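Local coordinates for protein signal recognition particle receptor subunit beta (Mus musculus, PDB 2FH5) that binds GTP as the beta subunit of the signal recognition particle receptor, which, with that particle, ensures correct targeting of nascent secretory proteins to the endoplasmic reticulum, at residues Y46-N49 against S55-L58; I39-A44 against F69-R74; R80-V85 against Y103-D108. All blocks are in the same frame, centred on the assembly; numbering follows the deposited sequence.

Interaction 1: residues Y46-N49 against S55-L58; sequences YKVN and SLTL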
ATOM      1  N   TYR B  46      -4.292 -11.245 -12.210  1.00 54.08           N
ATOM      2  CA  TYR B  46      -5.576 -10.603 -12.451  1.00 61.21           C
ATOM      3  C   TYR B  46      -6.196 -11.105 -13.770  1.00 66.61           C
ATOM      4  O   TYR B  46      -5.599 -10.949 -14.832  1.00 65.53           O
ATOM      5  CB  TYR B  46      -5.379  -9.080 -12.505  1.00 54.38           C
ATOM      6  CG  TYR B  46      -6.627  -8.269 -12.801  1.00 52.64           C
ATOM      7  CD1 TYR B  46      -7.643  -8.140 -11.863  1.00 50.61           C
ATOM      8  CD2 TYR B  46      -6.773  -7.602 -14.017  1.00 51.24           C
ATOM      9  CE1 TYR B  46      -8.784  -7.359 -12.125  1.00 48.76           C
ATOM     10  CE2 TYR B  46      -7.897  -6.823 -14.291  1.00 46.81           C
ATOM     11  CZ  TYR B  46      -8.898  -6.703 -13.346  1.00 50.61           C
ATOM     12  OH  TYR B  46     -10.015  -5.939 -13.627  1.00 50.44           O
ATOM     13  N   LYS B  47      -7.378 -11.721 -13.695  1.00 73.47           N
ATOM     14  CA  LYS B  47      -8.060 -12.189 -14.900  1.00 78.14           C
ATOM     15  C   LYS B  47      -8.882 -11.021 -15.413  1.00 81.00           C
ATOM     16  O   LYS B  47      -9.810 -10.549 -14.750  1.00 77.42           O
ATOM     17  CB  LYS B  47      -8.986 -13.370 -14.601  1.00 83.23           C
ATOM     18  CG  LYS B  47      -8.273 -14.631 -14.112  1.00 88.69           C
ATOM     19  CD  LYS B  47      -7.274 -15.174 -15.123  1.00 90.04           C
ATOM     20  CE  LYS B  47      -6.627 -16.456 -14.601  1.00 92.34           C
ATOM     21  NZ  LYS B  47      -5.550 -16.977 -15.498  1.00 96.22           N
ATOM     22  N   VAL B  48      -8.519 -10.552 -16.598  1.00 86.56           N
ATOM     23  CA  VAL B  48      -9.176  -9.419 -17.233  1.00 93.09           C
ATOM     24  C   VAL B  48     -10.665  -9.619 -17.554  1.00 97.82           C
ATOM     25  O   VAL B  48     -11.127 -10.741 -17.772  1.00 97.27           O
ATOM     26  CB  VAL B  48      -8.399  -9.039 -18.502  1.00 91.48           C
ATOM     27  CG1 VAL B  48      -9.180  -8.056 -19.334  1.00 91.03           C
ATOM     28  CG2 VAL B  48      -7.064  -8.446 -18.106  1.00 90.80           C
ATOM     29  N   ASN B  49     -11.399  -8.507 -17.585  1.00103.75           N
ATOM     30  CA  ASN B  49     -12.838  -8.493 -17.857  1.00111.07           C
ATOM     31  C   ASN B  49     -13.307  -8.825 -19.282  1.00114.40           C
ATOM     32  O   ASN B  49     -14.501  -9.057 -19.494  1.00114.63           O
ATOM     33  CB  ASN B  49     -13.428  -7.134 -17.452  1.00112.69           C
ATOM     34  CG  ASN B  49     -13.784  -7.064 -15.975  1.00115.39           C
ATOM     35  OD1 ASN B  49     -12.974  -7.400 -15.107  1.00116.07           O
ATOM     36  ND2 ASN B  49     -15.001  -6.615 -15.684  1.00115.21           N
ATOM     37  N   SER B  55      -4.661 -12.856 -18.679  1.00 89.12           N
ATOM     38  CA  SER B  55      -4.196 -12.695 -17.319  1.00 80.95           C
ATOM     39  C   SER B  55      -3.023 -11.725 -17.266  1.00 75.06           C
ATOM     40  O   SER B  55      -2.105 -11.799 -18.075  1.00 75.78           O
ATOM     41  CB  SER B  55      -3.776 -14.046 -16.737  1.00 81.58           C
ATOM     42  OG  SER B  55      -2.535 -14.465 -17.273  1.00 85.64           O
ATOM     43  N   LEU B  56      -3.074 -10.804 -16.315  1.00 67.20           N
ATOM     44  CA  LEU B  56      -2.000  -9.833 -16.113  1.00 61.70           C
ATOM     45  C   LEU B  56      -1.428 -10.080 -14.702  1.00 56.55           C
ATOM     46  O   LEU B  56      -2.103 -10.641 -13.844  1.00 57.73           O
ATOM     47  CB  LEU B  56      -2.566  -8.405 -16.204  1.00 55.16           C
ATOM     48  CG  LEU B  56      -3.105  -7.900 -17.551  1.00 52.77           C
ATOM     49  CD1 LEU B  56      -3.908  -6.616 -17.365  1.00 43.06           C
ATOM     50  CD2 LEU B  56      -1.924  -7.658 -18.504  1.00 45.76           C
ATOM     51  N   THR B  57      -0.181  -9.713 -14.464  1.00 51.77           N
ATOM     52  CA  THR B  57       0.371  -9.861 -13.125  1.00 51.47           C
ATOM     53  C   THR B  57       0.431  -8.473 -12.481  1.00 49.36           C
ATOM     54  O   THR B  57       1.292  -7.673 -12.819  1.00 50.55           O
ATOM     55  CB  THR B  57       1.790 -10.439 -13.132  1.00 52.81           C
ATOM     56  OG1 THR B  57       1.733 -11.812 -13.507  1.00 57.48           O
ATOM     57  CG2 THR B  57       2.420 -10.335 -11.742  1.00 54.03           C
ATOM     58  N   LEU B  58      -0.502  -8.168 -11.586  1.00 47.11           N
ATOM     59  CA  LEU B  58      -0.472  -6.870 -10.925  1.00 42.99           C
ATOM     60  C   LEU B  58       0.660  -6.906  -9.902  1.00 41.40           C
ATOM     61  O   LEU B  58       0.808  -7.895  -9.173  1.00 41.15           O
ATOM     62  CB  LEU B  58      -1.796  -6.591 -10.213  1.00 41.36           C
ATOM     63  CG  LEU B  58      -3.098  -6.806 -10.995  1.00 46.59           C
ATOM     64  CD1 LEU B  58      -4.263  -6.280 -10.179  1.00 40.83           C
ATOM     65  CD2 LEU B  58      -3.057  -6.079 -12.334  1.00 46.22           C
TER

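Interaction 2: residues I39-A44 against F69-R74; sequences ITDSSA and FQLLDR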
ATOM      1  N   ILE B  39       6.168  -2.071   2.779  1.00 34.26           N
ATOM      2  CA  ILE B  39       7.621  -2.050   2.819  1.00 40.08           C
ATOM      3  C   ILE B  39       8.300  -2.943   1.763  1.00 42.64           C
ATOM      4  O   ILE B  39       9.515  -2.889   1.600  1.00 47.41           O
ATOM      5  CB  ILE B  39       8.170  -2.331   4.256  1.00 47.65           C
ATOM      6  CG1 ILE B  39       8.008  -3.787   4.635  1.00 48.99           C
ATOM      7  CG2 ILE B  39       7.398  -1.502   5.279  1.00 43.68           C
ATOM      8  CD1 ILE B  39       8.456  -4.026   6.067  1.00 62.22           C
ATOM      9  N   THR B  40       7.524  -3.775   1.077  1.00 40.15           N
ATOM     10  CA  THR B  40       8.015  -4.585  -0.053  1.00 44.71           C
ATOM     11  C   THR B  40       6.895  -4.606  -1.084  1.00 42.78           C
ATOM     12  O   THR B  40       5.774  -4.174  -0.827  1.00 44.54           O
ATOM     13  CB  THR B  40       8.335  -6.093   0.232  1.00 39.16           C
ATOM     14  OG1 THR B  40       7.211  -6.727   0.854  1.00 46.26           O
ATOM     15  CG2 THR B  40       9.570  -6.242   1.065  1.00 56.91           C
ATOM     16  N   ASP B  41       7.209  -5.134  -2.248  1.00 41.62           N
ATOM     17  CA  ASP B  41       6.238  -5.249  -3.315  1.00 46.72           C
ATOM     18  C   ASP B  41       5.369  -6.471  -3.055  1.00 47.65           C
ATOM     19  O   ASP B  41       5.744  -7.364  -2.312  1.00 44.81           O
ATOM     20  CB  ASP B  41       6.973  -5.476  -4.619  1.00 47.70           C
ATOM     21  CG  ASP B  41       7.926  -6.657  -4.524  1.00 55.97           C
ATOM     22  OD1 ASP B  41       9.018  -6.507  -3.925  1.00 60.03           O
ATOM     23  OD2 ASP B  41       7.579  -7.752  -5.022  1.00 61.50           O
ATOM     24  N   SER B  42       4.195  -6.490  -3.664  1.00 47.97           N
ATOM     25  CA  SER B  42       3.313  -7.633  -3.589  1.00 46.19           C
ATOM     26  C   SER B  42       2.737  -7.825  -5.007  1.00 48.57           C
ATOM     27  O   SER B  42       2.590  -6.879  -5.791  1.00 44.72           O
ATOM     28  CB  SER B  42       2.222  -7.456  -2.501  1.00 50.92           C
ATOM     29  OG  SER B  42       1.558  -6.211  -2.520  1.00 64.12           O
ATOM     30  N   SER B  43       2.440  -9.061  -5.356  1.00 48.45           N
ATOM     31  CA  SER B  43       1.956  -9.342  -6.696  1.00 48.33           C
ATOM     32  C   SER B  43       0.906 -10.442  -6.679  1.00 48.73           C
ATOM     33  O   SER B  43       0.848 -11.241  -5.744  1.00 46.49           O
ATOM     34  CB  SER B  43       3.137  -9.781  -7.549  1.00 46.90           C
ATOM     35  OG  SER B  43       3.694 -10.969  -7.014  1.00 51.65           O
ATOM     36  N   ALA B  44       0.084 -10.475  -7.722  1.00 47.67           N
ATOM     37  CA  ALA B  44      -0.962 -11.473  -7.854  1.00 48.44           C
ATOM     38  C   ALA B  44      -1.539 -11.434  -9.272  1.00 52.44           C
ATOM     39  O   ALA B  44      -1.458 -10.410  -9.964  1.00 49.20           O
ATOM     40  CB  ALA B  44      -2.045 -11.215  -6.848  1.00 48.64           C
ATOM     41  N   PHE B  69      12.425   3.824  -6.267  1.00 51.43           N
ATOM     42  CA  PHE B  69      13.244   3.624  -7.470  1.00 54.85           C
ATOM     43  C   PHE B  69      13.977   2.299  -7.497  1.00 55.36           C
ATOM     44  O   PHE B  69      14.096   1.672  -8.545  1.00 58.67           O
ATOM     45  CB  PHE B  69      14.228   4.776  -7.635  1.00 50.86           C
ATOM     46  CG  PHE B  69      13.560   6.101  -7.700  1.00 50.71           C
ATOM     47  CD1 PHE B  69      12.674   6.392  -8.744  1.00 53.75           C
ATOM     48  CD2 PHE B  69      13.748   7.040  -6.688  1.00 51.86           C
ATOM     49  CE1 PHE B  69      11.976   7.603  -8.778  1.00 51.87           C
ATOM     50  CE2 PHE B  69      13.057   8.261  -6.706  1.00 50.76           C
ATOM     51  CZ  PHE B  69      12.170   8.540  -7.754  1.00 52.16           C
ATOM     52  N   GLN B  70      14.472   1.873  -6.351  1.00 54.65           N
ATOM     53  CA  GLN B  70      15.157   0.600  -6.287  1.00 59.03           C
ATOM     54  C   GLN B  70      14.222  -0.472  -6.866  1.00 55.83           C
ATOM     55  O   GLN B  70      14.637  -1.279  -7.698  1.00 58.28           O
ATOM     56  CB  GLN B  70      15.505   0.270  -4.833  1.00 67.64           C
ATOM     57  CG  GLN B  70      16.324  -0.997  -4.669  1.00 81.71           C
ATOM     58  CD  GLN B  70      15.866  -1.849  -3.490  1.00 89.63           C
ATOM     59  OE1 GLN B  70      15.701  -1.350  -2.366  1.00 92.48           O
ATOM     60  NE2 GLN B  70      15.665  -3.148  -3.740  1.00 89.22           N
ATOM     61  N   LEU B  71      12.957  -0.466  -6.448  1.00 51.23           N
ATOM     62  CA  LEU B  71      11.992  -1.452  -6.941  1.00 49.96           C
ATOM     63  C   LEU B  71      11.420  -1.191  -8.328  1.00 49.61           C
ATOM     64  O   LEU B  71      11.075  -2.149  -9.015  1.00 48.55           O
ATOM     65  CB  LEU B  71      10.849  -1.640  -5.949  1.00 53.33           C
ATOM     66  CG  LEU B  71      11.234  -2.519  -4.754  1.00 55.14           C
ATOM     67  CD1 LEU B  71      10.241  -2.341  -3.622  1.00 53.73           C
ATOM     68  CD2 LEU B  71      11.298  -3.952  -5.210  1.00 56.36           C
ATOM     69  N   LEU B  72      11.294   0.072  -8.741  1.00 46.75           N
ATOM     70  CA  LEU B  72      10.809   0.336 -10.090  1.00 48.31           C
ATOM     71  C   LEU B  72      11.903  -0.167 -11.049  1.00 50.88           C
ATOM     72  O   LEU B  72      11.599  -0.796 -12.068  1.00 52.42           O
ATOM     73  CB  LEU B  72      10.540   1.831 -10.319  1.00 49.09           C
ATOM     74  CG  LEU B  72      10.135   2.284 -11.746  1.00 49.51           C
ATOM     75  CD1 LEU B  72       8.883   1.568 -12.244  1.00 44.94           C
ATOM     76  CD2 LEU B  72       9.882   3.767 -11.742  1.00 48.38           C
ATOM     77  N   ASP B  73      13.172   0.094 -10.719  1.00 49.65           N
ATOM     78  CA  ASP B  73      14.284  -0.383 -11.556  1.00 55.55           C
ATOM     79  C   ASP B  73      14.233  -1.901 -11.679  1.00 59.34           C
ATOM     80  O   ASP B  73      14.430  -2.447 -12.765  1.00 64.74           O
ATOM     81  CB  ASP B  73      15.653  -0.048 -10.956  1.00 56.00           C
ATOM     82  CG  ASP B  73      15.981   1.434 -10.999  1.00 65.85           C
ATOM     83  OD1 ASP B  73      15.511   2.128 -11.936  1.00 64.80           O
ATOM     84  OD2 ASP B  73      16.732   1.896 -10.097  1.00 64.33           O
ATOM     85  N   ARG B  74      13.979  -2.585 -10.565  1.00 58.24           N
ATOM     86  CA  ARG B  74      13.947  -4.041 -10.573  1.00 55.05           C
ATOM     87  C   ARG B  74      12.846  -4.657 -11.434  1.00 51.51           C
ATOM     88  O   ARG B  74      13.061  -5.692 -12.054  1.00 51.05           O
ATOM     89  CB  ARG B  74      13.835  -4.586  -9.142  1.00 59.01           C
ATOM     90  CG  ARG B  74      13.840  -6.102  -9.087  1.00 62.86           C
ATOM     91  CD  ARG B  74      13.341  -6.667  -7.773  1.00 68.41           C
ATOM     92  NE  ARG B  74      14.255  -6.409  -6.668  1.00 77.11           N
ATOM     93  CZ  ARG B  74      14.126  -6.947  -5.457  1.00 83.72           C
ATOM     94  NH1 ARG B  74      13.117  -7.780  -5.199  1.00 83.02           N
ATOM     95  NH2 ARG B  74      15.000  -6.645  -4.500  1.00 85.08           N
TER

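Interaction 3: residues R80-V85 against Y103-D108; sequences RAVVFV and YQVLID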
ATOM      1  N   ARG B  80       4.285  -4.353 -18.860  1.00 50.10           N
ATOM      2  CA  ARG B  80       3.494  -4.194 -20.051  1.00 51.81           C
ATOM      3  C   ARG B  80       2.794  -2.841 -19.884  1.00 55.38           C
ATOM      4  O   ARG B  80       2.453  -2.170 -20.868  1.00 55.82           O
ATOM      5  CB  ARG B  80       2.451  -5.303 -20.114  1.00 56.61           C
ATOM      6  CG  ARG B  80       1.386  -5.116 -21.149  1.00 62.40           C
ATOM      7  CD  ARG B  80       0.386  -6.252 -21.061  1.00 72.27           C
ATOM      8  NE  ARG B  80      -0.132  -6.619 -22.375  1.00 78.23           N
ATOM      9  CZ  ARG B  80       0.563  -7.291 -23.288  1.00 81.88           C
ATOM     10  NH1 ARG B  80       1.806  -7.679 -23.027  1.00 81.35           N
ATOM     11  NH2 ARG B  80       0.020  -7.561 -24.468  1.00 84.88           N
ATOM     12  N   ALA B  81       2.579  -2.454 -18.625  1.00 50.16           N
ATOM     13  CA  ALA B  81       1.913  -1.198 -18.315  1.00 48.07           C
ATOM     14  C   ALA B  81       2.253  -0.707 -16.920  1.00 49.03           C
ATOM     15  O   ALA B  81       2.605  -1.488 -16.041  1.00 49.92           O
ATOM     16  CB  ALA B  81       0.407  -1.353 -18.451  1.00 46.86           C
ATOM     17  N   VAL B  82       2.129   0.601 -16.732  1.00 45.53           N
ATOM     18  CA  VAL B  82       2.415   1.243 -15.469  1.00 43.58           C
ATOM     19  C   VAL B  82       1.231   2.114 -15.123  1.00 45.30           C
ATOM     20  O   VAL B  82       0.764   2.863 -15.978  1.00 49.66           O
ATOM     21  CB  VAL B  82       3.655   2.153 -15.567  1.00 41.66           C
ATOM     22  CG1 VAL B  82       3.874   2.916 -14.237  1.00 37.94           C
ATOM     23  CG2 VAL B  82       4.860   1.318 -15.908  1.00 38.67           C
ATOM     24  N   VAL B  83       0.732   1.988 -13.890  1.00 40.42           N
ATOM     25  CA  VAL B  83      -0.377   2.807 -13.399  1.00 35.60           C
ATOM     26  C   VAL B  83       0.227   3.659 -12.317  1.00 39.77           C
ATOM     27  O   VAL B  83       0.708   3.141 -11.291  1.00 43.86           O
ATOM     28  CB  VAL B  83      -1.489   1.978 -12.760  1.00 36.71           C
ATOM     29  CG1 VAL B  83      -2.607   2.907 -12.246  1.00 31.80           C
ATOM     30  CG2 VAL B  83      -2.035   0.982 -13.780  1.00 37.81           C
ATOM     31  N   PHE B  84       0.255   4.958 -12.558  1.00 37.30           N
ATOM     32  CA  PHE B  84       0.812   5.883 -11.588  1.00 35.56           C
ATOM     33  C   PHE B  84      -0.399   6.406 -10.818  1.00 38.20           C
ATOM     34  O   PHE B  84      -1.243   7.121 -11.374  1.00 39.09           O
ATOM     35  CB  PHE B  84       1.567   7.018 -12.313  1.00 35.77           C
ATOM     36  CG  PHE B  84       2.344   7.930 -11.400  1.00 33.12           C
ATOM     37  CD1 PHE B  84       1.696   8.918 -10.646  1.00 33.55           C
ATOM     38  CD2 PHE B  84       3.723   7.792 -11.277  1.00 35.88           C
ATOM     39  CE1 PHE B  84       2.420   9.759  -9.778  1.00 33.22           C
ATOM     40  CE2 PHE B  84       4.472   8.631 -10.407  1.00 34.56           C
ATOM     41  CZ  PHE B  84       3.820   9.613  -9.660  1.00 36.12           C
ATOM     42  N   VAL B  85      -0.492   6.030  -9.543  1.00 36.25           N
ATOM     43  CA  VAL B  85      -1.613   6.447  -8.699  1.00 36.09           C
ATOM     44  C   VAL B  85      -1.423   7.804  -8.026  1.00 37.80           C
ATOM     45  O   VAL B  85      -0.366   8.111  -7.492  1.00 42.00           O
ATOM     46  CB  VAL B  85      -1.873   5.396  -7.638  1.00 38.02           C
ATOM     47  CG1 VAL B  85      -3.119   5.745  -6.875  1.00 35.03           C
ATOM     48  CG2 VAL B  85      -1.964   4.023  -8.296  1.00 29.92           C
ATOM     49  N   TYR B 103       8.133  12.341 -13.262  1.00 48.62           N
ATOM     50  CA  TYR B 103       9.246  12.687 -14.159  1.00 50.55           C
ATOM     51  C   TYR B 103      10.180  11.492 -14.336  1.00 48.33           C
ATOM     52  O   TYR B 103      10.481  11.083 -15.456  1.00 49.72           O
ATOM     53  CB  TYR B 103      10.037  13.858 -13.566  1.00 55.93           C
ATOM     54  CG  TYR B 103      11.129  14.388 -14.468  1.00 62.41           C
ATOM     55  CD1 TYR B 103      10.841  15.287 -15.493  1.00 65.09           C
ATOM     56  CD2 TYR B 103      12.450  13.990 -14.301  1.00 66.55           C
ATOM     57  CE1 TYR B 103      11.843  15.779 -16.322  1.00 66.91           C
ATOM     58  CE2 TYR B 103      13.455  14.475 -15.129  1.00 70.25           C
ATOM     59  CZ  TYR B 103      13.145  15.369 -16.133  1.00 67.59           C
ATOM     60  OH  TYR B 103      14.149  15.876 -16.929  1.00 70.60           O
ATOM     61  N   GLN B 104      10.664  10.945 -13.224  1.00 50.63           N
ATOM     62  CA  GLN B 104      11.531   9.771 -13.278  1.00 51.19           C
ATOM     63  C   GLN B 104      10.808   8.574 -13.893  1.00 50.21           C
ATOM     64  O   GLN B 104      11.435   7.744 -14.551  1.00 49.98           O
ATOM     65  CB  GLN B 104      12.023   9.387 -11.884  1.00 56.54           C
ATOM     66  CG  GLN B 104      13.474   9.756 -11.620  1.00 72.62           C
ATOM     67  CD  GLN B 104      13.635  10.623 -10.364  1.00 84.40           C
ATOM     68  OE1 GLN B 104      14.746  10.783  -9.833  1.00 87.75           O
ATOM     69  NE2 GLN B 104      12.522  11.193  -9.889  1.00 84.43           N
ATOM     70  N   VAL B 105       9.496   8.470 -13.680  1.00 46.30           N
ATOM     71  CA  VAL B 105       8.757   7.346 -14.242  1.00 44.68           C
ATOM     72  C   VAL B 105       8.649   7.492 -15.767  1.00 49.08           C
ATOM     73  O   VAL B 105       8.721   6.500 -16.499  1.00 46.51           O
ATOM     74  CB  VAL B 105       7.345   7.215 -13.607  1.00 42.84           C
ATOM     75  CG1 VAL B 105       6.494   6.227 -14.401  1.00 39.01           C
ATOM     76  CG2 VAL B 105       7.473   6.722 -12.154  1.00 37.48           C
ATOM     77  N   LEU B 106       8.485   8.729 -16.235  1.00 48.93           N
ATOM     78  CA  LEU B 106       8.379   9.005 -17.666  1.00 49.36           C
ATOM     79  C   LEU B 106       9.711   8.711 -18.329  1.00 51.99           C
ATOM     80  O   LEU B 106       9.782   8.049 -19.365  1.00 51.44           O
ATOM     81  CB  LEU B 106       8.014  10.462 -17.895  1.00 44.09           C
ATOM     82  CG  LEU B 106       6.572  10.742 -17.540  1.00 43.78           C
ATOM     83  CD1 LEU B 106       6.322  12.228 -17.615  1.00 45.23           C
ATOM     84  CD2 LEU B 106       5.665   9.985 -18.481  1.00 40.53           C
ATOM     85  N   ILE B 107      10.777   9.203 -17.721  1.00 53.63           N
ATOM     86  CA  ILE B 107      12.087   8.947 -18.265  1.00 57.26           C
ATOM     87  C   ILE B 107      12.361   7.446 -18.314  1.00 59.48           C
ATOM     88  O   ILE B 107      12.646   6.913 -19.386  1.00 64.57           O
ATOM     89  CB  ILE B 107      13.150   9.690 -17.457  1.00 58.91           C
ATOM     90  CG1 ILE B 107      13.197  11.142 -17.939  1.00 59.53           C
ATOM     91  CG2 ILE B 107      14.485   9.008 -17.581  1.00 58.50           C
ATOM     92  CD1 ILE B 107      14.191  11.991 -17.192  1.00 66.82           C
ATOM     93  N   ASP B 108      12.254   6.762 -17.177  1.00 60.17           N
ATOM     94  CA  ASP B 108      12.488   5.317 -17.132  1.00 57.46           C
ATOM     95  C   ASP B 108      11.712   4.570 -18.197  1.00 58.51           C
ATOM     96  O   ASP B 108      12.245   3.678 -18.852  1.00 58.66           O
ATOM     97  CB  ASP B 108      12.087   4.741 -15.782  1.00 61.15           C
ATOM     98  CG  ASP B 108      13.053   5.099 -14.688  1.00 64.49           C
ATOM     99  OD1 ASP B 108      13.939   5.944 -14.920  1.00 67.98           O
ATOM    100  OD2 ASP B 108      12.919   4.541 -13.585  1.00 67.18           O
TER

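Interaction 1: residues Y46-N49 against S55-L58
Tyr46 and Leu58 meet at an oblique angle: the branch point of the leucine, CG, rests 3.6 Å from Tyr46 CB, and its two methyls straddle that same carbon. With CG anti to the backbone N (chi1 178°), the tyrosine sends its ring away from segment 55-58, and its hydroxyl is hydrogen-bonded to Glu207 of the C-terminal helix. The long aromatic side chain thus spans a greasy layer yet keeps its polar end satisfied. On the same face Val48 CG2 packs 3.7 Å from Leu56 CD1, branched residues that also touch helix 204-213, Val48 at Ala211 and Leu56 at Leu210. The backbones are joined by a reciprocal pair of nearly straight bonds, Tyr46 N to Leu56 O at 2.8 Å and Leu56 N to Tyr46 O at 2.9 Å. With an alanine at Leu58, Tyr46 CB would probably lose the branched group it packs on, leaving a gap toward Phe24 and Leu27 of helix 20-29. The other face is more polar: the bent chain of Lys47 brings NZ to 3.6 Å from Ser55 CB, a van der Waals contact between residue types that suit a more solvent-accessible face. Tyr46 with Leu56 is a hydrogen-bonded pair and Lys47 with Ser55 a non-hydrogen-bonded one, the pattern of an antiparallel beta hairpin, whose strand 42-47 is outermost in this chain's mixed sheet of P-loop GTPase fold.

Interaction 2: residues I39-A44 against F69-R74
Asp41 and Leu71 form the close part of this small contact, their side chains crossing at about a right angle, with Asp41 OD1 3.7 Å from the leucine methyl CD2. The aspartate reaches it because its CG sits between the backbone N and the carbonyl carbon (chi1 54°), directing the carboxylate at helix 65-75. Leucine suits its buried position on that helix and also packs on Pro62, while the partly exposed Asp41 touches Leu61, so the loop entering strand 42-47, the loop leaving strand 55-60 and helix 65-75 meet here. The outer, solvent side is looser. There the exposed Arg74, one helical turn after Leu71, lays its guanidinium over the leucine, whose CD2 stands 4.0 Å above the guanidinium plane and toward its rim. Its NH1 remains 4.5 Å from Asp41 OD1, and the oxygen lies well out of the guanidinium plane, so no N-H is aimed at it. Only 105 Å² is buried between the segments. A carboxylate against a methyl group gains little by itself; the opposite charge of Arg74 suggests at most a weak, unbonded attraction between the segment that follows Ser38, a ligand of the magnesium ion, and the helix after Gly63.

Interaction 3: residues R80-V85 against Y103-D108
Within the beta-alpha-beta unit formed by strand 79-87, helix 91-110 and strand 117-123, Val105 of the crossover helix packs on Val82 and Phe84 of the first strand. Val105 CG2 lies at the edge of the Phe84 ring, near its plane, at 4.0 Å from both CD2 and CE2, so the methyl touches the rim of the aromatic ring and does not cover its face. With CG anti to the backbone N (chi1 -172°) the phenylalanine carries its ring off the strand, and the rotation about chi2, -77°, turns an edge to the methyl. The other methyl of Val105, CG1, comes to 4.2 Å from Val82 CG1, and the two prongs of one valine therefore meet two strand residues two positions apart. Beta-branching suits Val82 to the extended backbone of the strand; on the helix, where it brings no such advantage, valine offers a short, compact side chain where the backbones stand as near as 8.5 Å between the CA atoms of Phe84 and Val105. The contact is wholly apolar and buried. Phe101, an earlier residue of the helix, also meets the Phe84 ring. Phe84 lies close to Gly14 of the GTP-binding P-loop, and this hydrophobic layer between a parallel central strand and its crossover helix is characteristic of the P-loop NTPase alpha/beta fold.

In the fold
Interactions 1 and 2 share strand 42-47, and they join where Leu58 N probably donates a hydrogen bond to Ala44 O. Interaction 3 belongs to a more central strand of the same sheet, and its centre lies about 6 Å from the centre of the chain, against about 17 Å for the centre of interaction 1 and 14 Å for that of interaction 2. Interaction 1, though far out, is mostly buried; interaction 2 is only partly so. Chemistry follows place: the hairpin combines backbone bonds with an apolar face, the helix contact at 69-74 sets charge beside a leucine, and the core contact is purely hydrophobic. Helix 65-75 ties the last two together, since Leu72 CD2 packs 3.8 Å from Val105 CG2.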